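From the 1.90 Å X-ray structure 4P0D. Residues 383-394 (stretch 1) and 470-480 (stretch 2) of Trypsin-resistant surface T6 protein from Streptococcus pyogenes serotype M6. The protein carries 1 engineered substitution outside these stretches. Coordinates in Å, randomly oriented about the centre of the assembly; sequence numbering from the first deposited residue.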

# COMPACT_ATOMS: atom_id res chain seq x y z
N LEU A 383 36.23 18.41 -31.08
CA LEU A 383 35.22 17.47 -30.64
C LEU A 383 35.86 16.13 -30.25
O LEU A 383 36.63 15.56 -31.02
CB LEU A 383 34.18 17.27 -31.75
CG LEU A 383 32.99 16.35 -31.48
CD1 LEU A 383 32.09 16.91 -30.39
CD2 LEU A 383 32.21 16.16 -32.78
N ASN A 384 35.54 15.65 -29.05
CA ASN A 384 35.93 14.31 -28.63
C ASN A 384 34.95 13.30 -29.22
O ASN A 384 33.78 13.30 -28.86
CB ASN A 384 35.94 14.20 -27.11
CG ASN A 384 36.56 12.92 -26.60
OD1 ASN A 384 36.62 11.90 -27.31
ND2 ASN A 384 37.02 12.94 -25.35
N THR A 385 35.44 12.44 -30.11
CA THR A 385 34.58 11.51 -30.85
C THR A 385 34.45 10.15 -30.18
O THR A 385 33.81 9.24 -30.71
CB THR A 385 35.13 11.28 -32.28
OG1 THR A 385 36.48 10.83 -32.21
CG2 THR A 385 35.09 12.56 -33.07
N GLU A 386 35.03 10.02 -29.00
CA GLU A 386 35.03 8.75 -28.28
C GLU A 386 33.78 8.59 -27.46
O GLU A 386 33.29 9.55 -26.90
CB GLU A 386 36.24 8.70 -27.37
CG GLU A 386 37.54 8.91 -28.13
CD GLU A 386 38.70 8.91 -27.19
OE1 GLU A 386 39.31 9.99 -27.02
OE2 GLU A 386 38.96 7.82 -26.62
N THR A 387 33.26 7.37 -27.38
CA THR A 387 32.16 7.06 -26.50
C THR A 387 32.70 6.62 -25.14
O THR A 387 33.62 5.81 -25.06
CB THR A 387 31.29 5.92 -27.08
OG1 THR A 387 30.81 6.31 -28.36
CG2 THR A 387 30.12 5.65 -26.18
N TYR A 388 32.13 7.17 -24.07
CA TYR A 388 32.52 6.80 -22.70
C TYR A 388 31.41 5.99 -22.07
O TYR A 388 30.27 6.45 -21.98
CB TYR A 388 32.86 8.04 -21.87
CG TYR A 388 34.10 8.72 -22.42
CD1 TYR A 388 34.02 9.61 -23.48
CD2 TYR A 388 35.36 8.41 -21.92
CE1 TYR A 388 35.16 10.19 -24.01
CE2 TYR A 388 36.51 8.99 -22.45
CZ TYR A 388 36.40 9.88 -23.49
OH TYR A 388 37.53 10.47 -24.03
N GLU A 389 31.74 4.79 -21.62
CA GLU A 389 30.77 3.92 -20.99
C GLU A 389 30.80 4.09 -19.47
O GLU A 389 31.81 4.47 -18.88
CB GLU A 389 31.01 2.47 -21.41
CG GLU A 389 30.90 2.29 -22.92
CD GLU A 389 31.04 0.86 -23.39
OE1 GLU A 389 31.18 -0.04 -22.53
OE2 GLU A 389 31.00 0.65 -24.62
N ILE A 390 29.65 3.85 -18.86
CA ILE A 390 29.50 3.92 -17.43
C ILE A 390 28.36 3.00 -17.02
O ILE A 390 27.33 2.91 -17.71
CB ILE A 390 29.25 5.38 -16.97
CG1 ILE A 390 29.45 5.51 -15.45
CG2 ILE A 390 27.88 5.86 -17.44
CD1 ILE A 390 29.37 6.94 -14.96
N THR A 391 28.58 2.29 -15.92
CA THR A 391 27.61 1.36 -15.37
C THR A 391 26.98 2.04 -14.16
O THR A 391 27.70 2.54 -13.28
CB THR A 391 28.28 0.03 -14.97
OG1 THR A 391 28.82 -0.59 -16.14
CG2 THR A 391 27.30 -0.92 -14.33
N ALA A 392 25.65 2.08 -14.13
CA ALA A 392 24.92 2.69 -13.02
C ALA A 392 24.20 1.62 -12.21
O ALA A 392 23.46 0.81 -12.77
CB ALA A 392 23.92 3.71 -13.54
N ASN A 393 24.41 1.62 -10.90
CA ASN A 393 23.67 0.78 -9.96
C ASN A 393 23.88 1.23 -8.51
O ASN A 393 24.59 2.19 -8.23
CB ASN A 393 24.06 -0.70 -10.14
CG ASN A 393 25.56 -0.92 -10.02
OD1 ASN A 393 26.19 -0.45 -9.08
ND2 ASN A 393 26.12 -1.63 -10.98
N TRP A 394 23.24 0.54 -7.58
CA TRP A 394 23.33 0.89 -6.17
C TRP A 394 24.79 0.98 -5.75
O TRP A 394 25.19 1.93 -5.09
CB TRP A 394 22.57 -0.13 -5.32
CG TRP A 394 22.40 0.27 -3.93
CD1 TRP A 394 23.16 -0.13 -2.87
CD2 TRP A 394 21.41 1.16 -3.40
NE1 TRP A 394 22.71 0.46 -1.72
CE2 TRP A 394 21.63 1.25 -2.01
CE3 TRP A 394 20.36 1.89 -3.97
CZ2 TRP A 394 20.85 2.04 -1.17
CZ3 TRP A 394 19.57 2.69 -3.13
CH2 TRP A 394 19.82 2.75 -1.74
N THR A 470 24.13 9.36 -7.12
CA THR A 470 24.86 9.77 -8.31
C THR A 470 26.02 8.84 -8.65
O THR A 470 26.81 8.44 -7.77
CB THR A 470 25.35 11.23 -8.18
OG1 THR A 470 24.23 12.07 -7.92
CG2 THR A 470 26.04 11.70 -9.48
N VAL A 471 26.09 8.47 -9.93
CA VAL A 471 27.17 7.66 -10.45
C VAL A 471 28.07 8.62 -11.24
O VAL A 471 27.73 9.03 -12.34
CB VAL A 471 26.64 6.56 -11.38
CG1 VAL A 471 27.78 5.69 -11.87
CG2 VAL A 471 25.62 5.69 -10.65
N LEU A 472 29.22 8.97 -10.66
CA LEU A 472 30.18 9.90 -11.30
C LEU A 472 31.26 9.15 -12.08
O LEU A 472 31.94 8.27 -11.53
CB LEU A 472 30.84 10.77 -10.24
CG LEU A 472 31.90 11.80 -10.71
CD1 LEU A 472 31.28 12.86 -11.60
CD2 LEU A 472 32.57 12.44 -9.50
N LEU A 473 31.43 9.49 -13.35
CA LEU A 473 32.42 8.80 -14.19
C LEU A 473 33.81 8.80 -13.52
O LEU A 473 34.26 9.84 -13.07
CB LEU A 473 32.52 9.47 -15.55
CG LEU A 473 33.35 8.76 -16.61
CD1 LEU A 473 32.69 7.47 -17.08
CD2 LEU A 473 33.55 9.68 -17.80
N GLU A 474 34.49 7.65 -13.50
CA GLU A 474 35.77 7.48 -12.77
C GLU A 474 36.85 8.43 -13.26
O GLU A 474 37.53 9.08 -12.47
CB GLU A 474 36.27 6.04 -12.89
N THR A 475 37.00 8.52 -14.58
CA THR A 475 37.99 9.37 -15.21
C THR A 475 37.24 10.56 -15.82
O THR A 475 36.18 10.38 -16.42
CB THR A 475 38.77 8.57 -16.29
OG1 THR A 475 39.34 7.39 -15.71
CG2 THR A 475 39.88 9.40 -16.92
N ASP A 476 37.75 11.78 -15.65
CA ASP A 476 37.17 12.94 -16.33
C ASP A 476 37.31 12.77 -17.83
O ASP A 476 38.17 12.03 -18.30
CB ASP A 476 37.84 14.25 -15.92
CG ASP A 476 37.70 14.55 -14.44
OD1 ASP A 476 36.68 14.15 -13.81
OD2 ASP A 476 38.62 15.18 -13.90
N ILE A 477 36.47 13.46 -18.58
CA ILE A 477 36.48 13.37 -20.03
C ILE A 477 37.40 14.47 -20.58
O ILE A 477 37.19 15.65 -20.29
CB ILE A 477 35.05 13.51 -20.61
CG1 ILE A 477 34.19 12.35 -20.09
CG2 ILE A 477 35.08 13.51 -22.14
CD1 ILE A 477 32.79 12.27 -20.68
N PRO A 478 38.43 14.07 -21.35
CA PRO A 478 39.32 15.06 -21.94
C PRO A 478 38.79 15.71 -23.21
O PRO A 478 38.01 15.10 -23.96
CB PRO A 478 40.61 14.27 -22.22
CG PRO A 478 40.17 12.87 -22.40
CD PRO A 478 38.93 12.69 -21.55
N ASN A 479 39.22 16.95 -23.42
CA ASN A 479 39.10 17.62 -24.70
C ASN A 479 40.48 18.13 -25.09
O ASN A 479 41.24 18.59 -24.23
CB ASN A 479 38.08 18.76 -24.61
CG ASN A 479 36.64 18.26 -24.50
OD1 ASN A 479 35.98 18.04 -25.52
N THR A 480 40.80 18.04 -26.38
CA THR A 480 42.05 18.56 -26.89
C THR A 480 41.87 19.97 -27.43
O THR A 480 41.06 20.22 -28.33
CB THR A 480 42.67 17.65 -27.97
OG1 THR A 480 42.63 16.29 -27.54
CG2 THR A 480 44.13 18.04 -28.20

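Contact between residues 383-394 and 470-480, two stretches of one chain that bury 497 Å² between them, both sides summed. Strand 388-392 runs roughly antiparallel to strand 470-472, with 151° between their N-to-C directions and a closest approach of 7.9 Å between axes. No backbone-to-backbone hydrogen bond joins the stretches; side chains fill the gap, and the contact is mostly apolar.

V471 has the largest covered area, 83 Å². Its CA-to-CB bond points toward the first stretch, and with chi1 at t its two methyls meet different neighbours. CG1 lies 3.7 Å from CD1 of I390 and 3.5 Å from the carbonyl O of T391, whose own CA-to-CB bond points away, so T391 takes part through its backbone. CG2 of V471 packs 3.9 Å from CB of A392 and equally near its CA. The CA atoms of A392 and V471 are 6.0 Å apart.

Y388 follows with 72 Å² covered. The CA-to-CB bond of Y388 points toward the second stretch, and with chi1 m the ring reaches I477 and P478. I477 lies over one ring face: its CG2 is 4.3 Å from the centroid of the Y388 ring and 30° off the ring normal, an off-centre CH-pi contact, and the same methyl is 3.8 Å from CE1 of Y388. P478 approaches obliquely, its CD 4.2 Å from CZ and 3.6 Å from OH of Y388. At the other end of the side chain, CB of Y388 is a looser 4.4 Å from CD2 of L473.

The tyrosine hydroxyl is also tied to its own stretch. ND2 of N384 donates a hydrogen bond to OH of Y388 at 2.8 Å, and a second to the carbonyl O of P478, also 2.8 Å, at a more bent N-H...O angle of 142°. The latter is the only hydrogen bond across the contact. One amide nitrogen thus links the tyrosine to the backbone of the opposing stretch, while OD1 of N384 accepts a hydrogen bond from N of E386 at 3.0 Å. With both ends of the amide engaged, the buried asparagine has its polar atoms satisfied, and its ND2 still lies 3.8 Å from CG2 of I477.

I390, with 68 Å² covered, is fully extended (chi1 and chi2 both t), which carries CD1 across to the second stretch. There CD1 of I390 meets CG1 of V471; CD1 of I390 is also 3.7 Å from CA of L473 and 4.0 Å from CD1 of L473. The CA-to-CB bond of L473 points sideways, but its end comes nearer the first stretch: its CD1 lies 3.6 Å from the carbonyl O of E389, while its CD2 faces CB of Y388. The leucine therefore bridges the contacts of Y388 and I390, and the apolar packing runs from I477 through L473 and I390 to V471.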